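Local coordinates for putative hydrolase (Bacteroides ovatus, PDB 4HBS), which is of unknown function but is probably a hydrolase, built as a five-bladed beta-propeller of the beta-fructosidase clan, at residues Q169-G175 with G190-Y196; G161-I165 with G225-E230. All coordinates share one frame; numbering follows the deposited sequence.

Interaction 1: Q169-G175 with G190-Y196; sequences QMQMLWG and GTCLATY
Tyr-196 lies against Met-170 and reaches along the hairpin to Trp-174. Tyr-196 CB sits 3.7 Å from Met-170 O. CG lies beside the backbone N and anti to the carbonyl carbon (chi1 -67°), which sends the ring toward Trp-174. Tyr-196 CD2 meets CE of the selenomethionine Met-170 at 3.4 Å. Further out, Tyr-196 CE2 is 4.0 Å from Met-172 CB. Met-172, also a selenomethionine, makes an oblique Met-aromatic contact with the ring through SE. At the tip, Tyr-196 OH accepts a hydrogen bond from Trp-174 NE1, 2.9 Å away and 149° at the hydrogen. The same OH bonds His-134 NE2, so the phenol has two polar partners. The edge of the indole meets Ala-194, with Trp-174 CD1 3.6 Å from Ala-194 CB. One indole face carries Met-172 SE, offset toward the rim. An antiparallel ladder joins the strands, with backbone bonds pairing Met-170 with Tyr-196, Met-172 with Ala-194, and Trp-174 with Cys-192. On the sheet face of Gln-171, Leu-173 and Thr-191, Leu-173 CD2 touches Thr-191 CG2 at 3.7 Å. The hairpin forms the two middle strands of a four-stranded propeller blade, flanked by strands 156-165 and 210-218. Phe-72 and Ser-74 of strand 71-75 press on Met-172.

Interaction 2: G161-I165 with G225-E230; sequences GDATI and GDTMWE
The carboxylate of Asp-162 extends toward Met-228, a selenomethionine, and has an amide near each oxygen. Asp-162 OD2 takes a weak, bent hydrogen bond from Met-228 N at 3.0 Å. OD1 turns back to its own strand, where Ala-163 N donates to it from the anti side, 31° out of the carboxylate plane. A second carboxylate, that of Glu-230, comes near Thr-164. Glu-230 OE1 lies 2.9 Å from Thr-164 OG1, and OE2 has a long, weak ion pair with Arg-254. The Asp-162 side chain swings CG away from its backbone N (chi1 -152°), which places Asp-162 OD2 3.5 Å from Met-228 CB. With an alanine at this position, the Ala-163 amide would probably lose its carboxylate acceptor and the Met-228 amide its weak one, and a gap would be likely to open beside Met-228.

The contact joins two blades of the propeller. Strands 156-165 and 227-230 are edge strands, each the first of its own antiparallel sheet. Segments 161-165 and 227-230 run nearly the same way, 23° apart, consistent with inner strands of successive blades lining the propeller axis. The axes of these segments come no closer than 6.1 Å, and the contact is made largely through side chains. Met-228 bends at its end, so that Met-228 CE sits 3.6 Å from Thr-164 CB and also touches the Ala-163 carbonyl. Near Gly-161 the backbones meet directly: Asp-162 N donates to Gly-225 O, in the loop before strand 227-230, at 3.1 Å. Asp-226 turns away and forms a salt bridge with Arg-188. Trp-299 of strand 298-303 packs on Asp-162, and Ile-236 touches both Thr-164 and Met-228.

Overall arrangement
After the strands of an earlier sheet, the chain reaches 161-165, the end of strand 156-165. It turns back into 169-175 and then returns as 190-196, where interaction 1 closes a hairpin loop. It passes through strand 210-218, the last of that sheet, and enters the next blade at 225-230. There interaction 2 closes a longer loop, and interaction 1 is nested inside it. One contact holds a blade together from within; the other ties that blade to its successor. They meet at neighbouring strands of one sheet: Gln-171 N probably hydrogen-bonds Thr-164 O at 2.8 Å. Their centres lie about 10 Å apart.

Interaction 1: Q169-G175 with G190-Y196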
loop_
_atom_site.group_PDB
_atom_site.type_symbol
_atom_site.label_atom_id
_atom_site.label_comp_id
_atom_site.label_asym_id
_atom_site.label_seq_id
_atom_site.Cartn_x
_atom_site.Cartn_y
_atom_site.Cartn_z
ATOM N N GLN A 169 -14.926 6.648 12.742
ATOM C CA GLN A 169 -14.344 5.329 12.967
ATOM C C GLN A 169 -13.724 4.898 11.688
ATOM O O GLN A 169 -14.312 5.159 10.633
ATOM C CB GLN A 169 -15.407 4.300 13.394
ATOM C CG GLN A 169 -15.922 4.473 14.803
ATOM C CD GLN A 169 -16.829 3.347 15.207
ATOM O OE1 GLN A 169 -17.501 2.711 14.379
ATOM N NE2 GLN A 169 -16.909 3.105 16.503
HETATM N N MSE A 170 -12.560 4.243 11.739
HETATM C CA MSE A 170 -11.919 3.784 10.519
HETATM C C MSE A 170 -12.259 2.318 10.280
HETATM O O MSE A 170 -11.946 1.460 11.113
HETATM C CB MSE A 170 -10.411 3.985 10.573
HETATM C CG MSE A 170 -9.727 3.739 9.234
HETATM SE SE MSE A 170 -7.843 3.596 9.444
HETATM C CE MSE A 170 -7.811 1.873 10.252
ATOM N N GLN A 171 -12.894 2.045 9.127
ATOM C CA GLN A 171 -13.254 0.703 8.678
ATOM C C GLN A 171 -12.186 0.265 7.719
ATOM O O GLN A 171 -11.924 0.983 6.748
ATOM C CB GLN A 171 -14.616 0.698 7.976
ATOM C CG GLN A 171 -15.703 1.471 8.679
ATOM C CD GLN A 171 -16.956 1.367 7.871
ATOM O OE1 GLN A 171 -17.057 1.958 6.790
ATOM N NE2 GLN A 171 -17.909 0.558 8.316
HETATM N N MSE A 172 -11.546 -0.881 7.983
HETATM C CA MSE A 172 -10.454 -1.393 7.164
HETATM C C MSE A 172 -10.680 -2.831 6.737
HETATM O O MSE A 172 -11.203 -3.627 7.522
HETATM C CB MSE A 172 -9.169 -1.319 7.981
HETATM C CG MSE A 172 -7.996 -2.057 7.335
HETATM SE SE MSE A 172 -6.348 -1.568 8.076
HETATM C CE MSE A 172 -5.325 -1.809 6.531
ATOM N N LEU A 173 -10.207 -3.185 5.524
ATOM C CA LEU A 173 -10.246 -4.559 5.039
ATOM C C LEU A 173 -8.876 -5.225 5.235
ATOM O O LEU A 173 -7.843 -4.640 4.904
ATOM C CB LEU A 173 -10.623 -4.653 3.556
ATOM C CG LEU A 173 -11.924 -4.071 3.101
ATOM C CD1 LEU A 173 -12.049 -4.200 1.630
ATOM C CD2 LEU A 173 -13.117 -4.736 3.758
ATOM N N TRP A 174 -8.884 -6.450 5.737
ATOM C CA TRP A 174 -7.706 -7.270 5.918
ATOM C C TRP A 174 -7.911 -8.515 5.028
ATOM O O TRP A 174 -8.914 -9.211 5.186
ATOM C CB TRP A 174 -7.554 -7.648 7.406
ATOM C CG TRP A 174 -7.053 -6.552 8.293
ATOM C CD1 TRP A 174 -7.769 -5.864 9.222
ATOM C CD2 TRP A 174 -5.706 -6.064 8.378
ATOM N NE1 TRP A 174 -6.956 -4.965 9.879
ATOM C CE2 TRP A 174 -5.688 -5.050 9.359
ATOM C CE3 TRP A 174 -4.514 -6.374 7.707
ATOM C CZ2 TRP A 174 -4.516 -4.331 9.679
ATOM C CZ3 TRP A 174 -3.351 -5.686 8.041
ATOM C CH2 TRP A 174 -3.369 -4.646 8.984
ATOM N N GLY A 175 -7.003 -8.748 4.085
ATOM C CA GLY A 175 -7.090 -9.868 3.156
ATOM C C GLY A 175 -6.521 -11.144 3.729
ATOM O O GLY A 175 -5.356 -11.158 4.124
ATOM N N GLY A 190 -10.178 -14.839 1.355
ATOM C CA GLY A 190 -11.234 -14.177 2.108
ATOM C C GLY A 190 -10.837 -12.805 2.575
ATOM O O GLY A 190 -9.704 -12.381 2.342
ATOM N N THR A 191 -11.776 -12.099 3.233
ATOM C CA THR A 191 -11.552 -10.749 3.761
ATOM C C THR A 191 -12.173 -10.616 5.138
ATOM O O THR A 191 -13.165 -11.283 5.445
ATOM C CB THR A 191 -12.138 -9.677 2.817
ATOM O OG1 THR A 191 -11.557 -9.823 1.520
ATOM C CG2 THR A 191 -11.916 -8.254 3.325
ATOM N N CYS A 192 -11.590 -9.731 5.957
ATOM C CA CYS A 192 -12.088 -9.403 7.278
ATOM C C CYS A 192 -12.368 -7.938 7.316
ATOM O O CYS A 192 -11.538 -7.187 6.829
ATOM C CB CYS A 192 -11.069 -9.791 8.335
ATOM S SG CYS A 192 -11.323 -8.989 9.941
ATOM N N LEU A 193 -13.505 -7.511 7.897
ATOM C CA LEU A 193 -13.809 -6.090 8.045
ATOM C C LEU A 193 -13.528 -5.712 9.483
ATOM O O LEU A 193 -14.265 -6.129 10.378
ATOM C CB LEU A 193 -15.264 -5.765 7.659
ATOM C CG LEU A 193 -15.715 -4.288 7.837
ATOM C CD1 LEU A 193 -14.807 -3.344 7.099
ATOM C CD2 LEU A 193 -17.142 -4.086 7.349
ATOM N N ALA A 194 -12.441 -4.946 9.704
ATOM C CA ALA A 194 -12.009 -4.483 11.026
ATOM C C ALA A 194 -12.440 -3.036 11.236
ATOM O O ALA A 194 -12.261 -2.229 10.326
ATOM C CB ALA A 194 -10.495 -4.589 11.136
ATOM N N THR A 195 -13.010 -2.700 12.409
ATOM C CA THR A 195 -13.433 -1.317 12.719
ATOM C C THR A 195 -12.553 -0.806 13.858
ATOM O O THR A 195 -12.462 -1.472 14.890
ATOM C CB THR A 195 -14.930 -1.257 13.056
ATOM O OG1 THR A 195 -15.674 -1.718 11.928
ATOM C CG2 THR A 195 -15.392 0.151 13.410
ATOM N N TYR A 196 -11.897 0.356 13.666
ATOM C CA TYR A 196 -10.991 0.940 14.649
ATOM C C TYR A 196 -11.558 2.246 15.257
ATOM O O TYR A 196 -12.159 3.053 14.541
ATOM C CB TYR A 196 -9.639 1.230 13.978
ATOM C CG TYR A 196 -8.888 -0.014 13.561
ATOM C CD1 TYR A 196 -8.048 -0.675 14.451
ATOM C CD2 TYR A 196 -9.037 -0.547 12.288
ATOM C CE1 TYR A 196 -7.378 -1.840 14.085
ATOM C CE2 TYR A 196 -8.354 -1.697 11.902
ATOM C CZ TYR A 196 -7.534 -2.350 12.805
ATOM O OH TYR A 196 -6.890 -3.502 12.402
#

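Interaction 2: G161-I165 with G225-E230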
loop_
_atom_site.group_PDB
_atom_site.type_symbol
_atom_site.label_atom_id
_atom_site.label_comp_id
_atom_site.label_asym_id
_atom_site.label_seq_id
_atom_site.Cartn_x
_atom_site.Cartn_y
_atom_site.Cartn_z
ATOM N N GLY A 161 -5.578 -4.134 3.387
ATOM C CA GLY A 161 -6.442 -3.707 2.306
ATOM C C GLY A 161 -6.544 -2.221 2.520
ATOM O O GLY A 161 -5.882 -1.693 3.425
ATOM N N ASP A 162 -7.333 -1.523 1.729
ATOM C CA ASP A 162 -7.454 -0.075 1.942
ATOM C C ASP A 162 -8.485 0.188 3.076
ATOM O O ASP A 162 -9.203 -0.731 3.480
ATOM C CB ASP A 162 -7.844 0.631 0.630
ATOM C CG ASP A 162 -7.378 2.062 0.489
ATOM O OD1 ASP A 162 -7.032 2.679 1.513
ATOM O OD2 ASP A 162 -7.443 2.588 -0.623
ATOM N N ALA A 163 -8.521 1.415 3.608
ATOM C CA ALA A 163 -9.432 1.760 4.696
ATOM C C ALA A 163 -10.065 3.114 4.467
ATOM O O ALA A 163 -9.486 3.965 3.770
ATOM C CB ALA A 163 -8.683 1.757 6.015
ATOM N N THR A 164 -11.270 3.306 5.049
ATOM C CA THR A 164 -12.046 4.545 4.945
ATOM C C THR A 164 -12.544 4.950 6.312
ATOM O O THR A 164 -12.554 4.129 7.234
ATOM C CB THR A 164 -13.248 4.387 3.971
ATOM O OG1 THR A 164 -13.896 5.651 3.802
ATOM C CG2 THR A 164 -14.275 3.329 4.433
ATOM N N ILE A 165 -12.994 6.215 6.430
ATOM C CA ILE A 165 -13.582 6.747 7.652
ATOM C C ILE A 165 -15.098 6.785 7.469
ATOM O O ILE A 165 -15.597 7.261 6.441
ATOM C CB ILE A 165 -13.021 8.152 8.024
ATOM C CG1 ILE A 165 -11.462 8.224 7.902
ATOM C CG2 ILE A 165 -13.480 8.555 9.421
ATOM C CD1 ILE A 165 -10.699 7.379 8.870
ATOM N N GLY A 225 -11.246 -4.183 -3.031
ATOM C CA GLY A 225 -10.991 -3.279 -1.918
ATOM C C GLY A 225 -9.538 -3.157 -1.494
ATOM O O GLY A 225 -9.248 -2.396 -0.561
ATOM N N ASP A 226 -8.593 -3.882 -2.174
ATOM C CA ASP A 226 -7.151 -3.757 -1.872
ATOM C C ASP A 226 -6.745 -2.276 -2.007
ATOM O O ASP A 226 -5.893 -1.796 -1.255
ATOM C CB ASP A 226 -6.310 -4.649 -2.787
ATOM C CG ASP A 226 -6.362 -6.136 -2.478
ATOM O OD1 ASP A 226 -6.633 -6.494 -1.309
ATOM O OD2 ASP A 226 -6.118 -6.942 -3.403
ATOM N N THR A 227 -7.370 -1.575 -2.982
ATOM C CA THR A 227 -7.319 -0.131 -3.172
ATOM C C THR A 227 -8.786 0.311 -3.211
ATOM O O THR A 227 -9.677 -0.513 -3.466
ATOM C CB THR A 227 -6.516 0.290 -4.402
ATOM O OG1 THR A 227 -7.262 -0.012 -5.579
ATOM C CG2 THR A 227 -5.144 -0.343 -4.438
HETATM N N MSE A 228 -9.032 1.590 -2.939
HETATM C CA MSE A 228 -10.373 2.149 -2.883
HETATM C C MSE A 228 -10.446 3.549 -3.423
HETATM O O MSE A 228 -9.423 4.213 -3.591
HETATM C CB MSE A 228 -10.817 2.194 -1.430
HETATM C CG MSE A 228 -11.643 1.036 -1.024
HETATM SE SE MSE A 228 -11.813 0.835 0.898
HETATM C CE MSE A 228 -11.629 2.475 1.440
ATOM N N TRP A 229 -11.674 4.020 -3.643
ATOM C CA TRP A 229 -11.940 5.396 -4.031
ATOM C C TRP A 229 -13.322 5.816 -3.506
ATOM O O TRP A 229 -14.333 5.319 -3.997
ATOM C CB TRP A 229 -11.840 5.607 -5.550
ATOM C CG TRP A 229 -12.343 6.955 -5.949
ATOM C CD1 TRP A 229 -13.533 7.234 -6.552
ATOM C CD2 TRP A 229 -11.823 8.212 -5.499
ATOM N NE1 TRP A 229 -13.747 8.591 -6.571
ATOM C CE2 TRP A 229 -12.695 9.216 -5.963
ATOM C CE3 TRP A 229 -10.673 8.592 -4.789
ATOM C CZ2 TRP A 229 -12.439 10.572 -5.771
ATOM C CZ3 TRP A 229 -10.422 9.939 -4.602
ATOM C CH2 TRP A 229 -11.319 10.909 -5.054
ATOM N N GLU A 230 -13.365 6.717 -2.513
ATOM C CA GLU A 230 -14.622 7.228 -1.970
ATOM C C GLU A 230 -15.065 8.366 -2.899
ATOM O O GLU A 230 -14.432 9.420 -2.910
ATOM C CB GLU A 230 -14.431 7.678 -0.506
ATOM C CG GLU A 230 -15.726 8.026 0.219
ATOM C CD GLU A 230 -15.710 7.806 1.722
ATOM O OE1 GLU A 230 -14.635 7.988 2.342
ATOM O OE2 GLU A 230 -16.770 7.439 2.280
#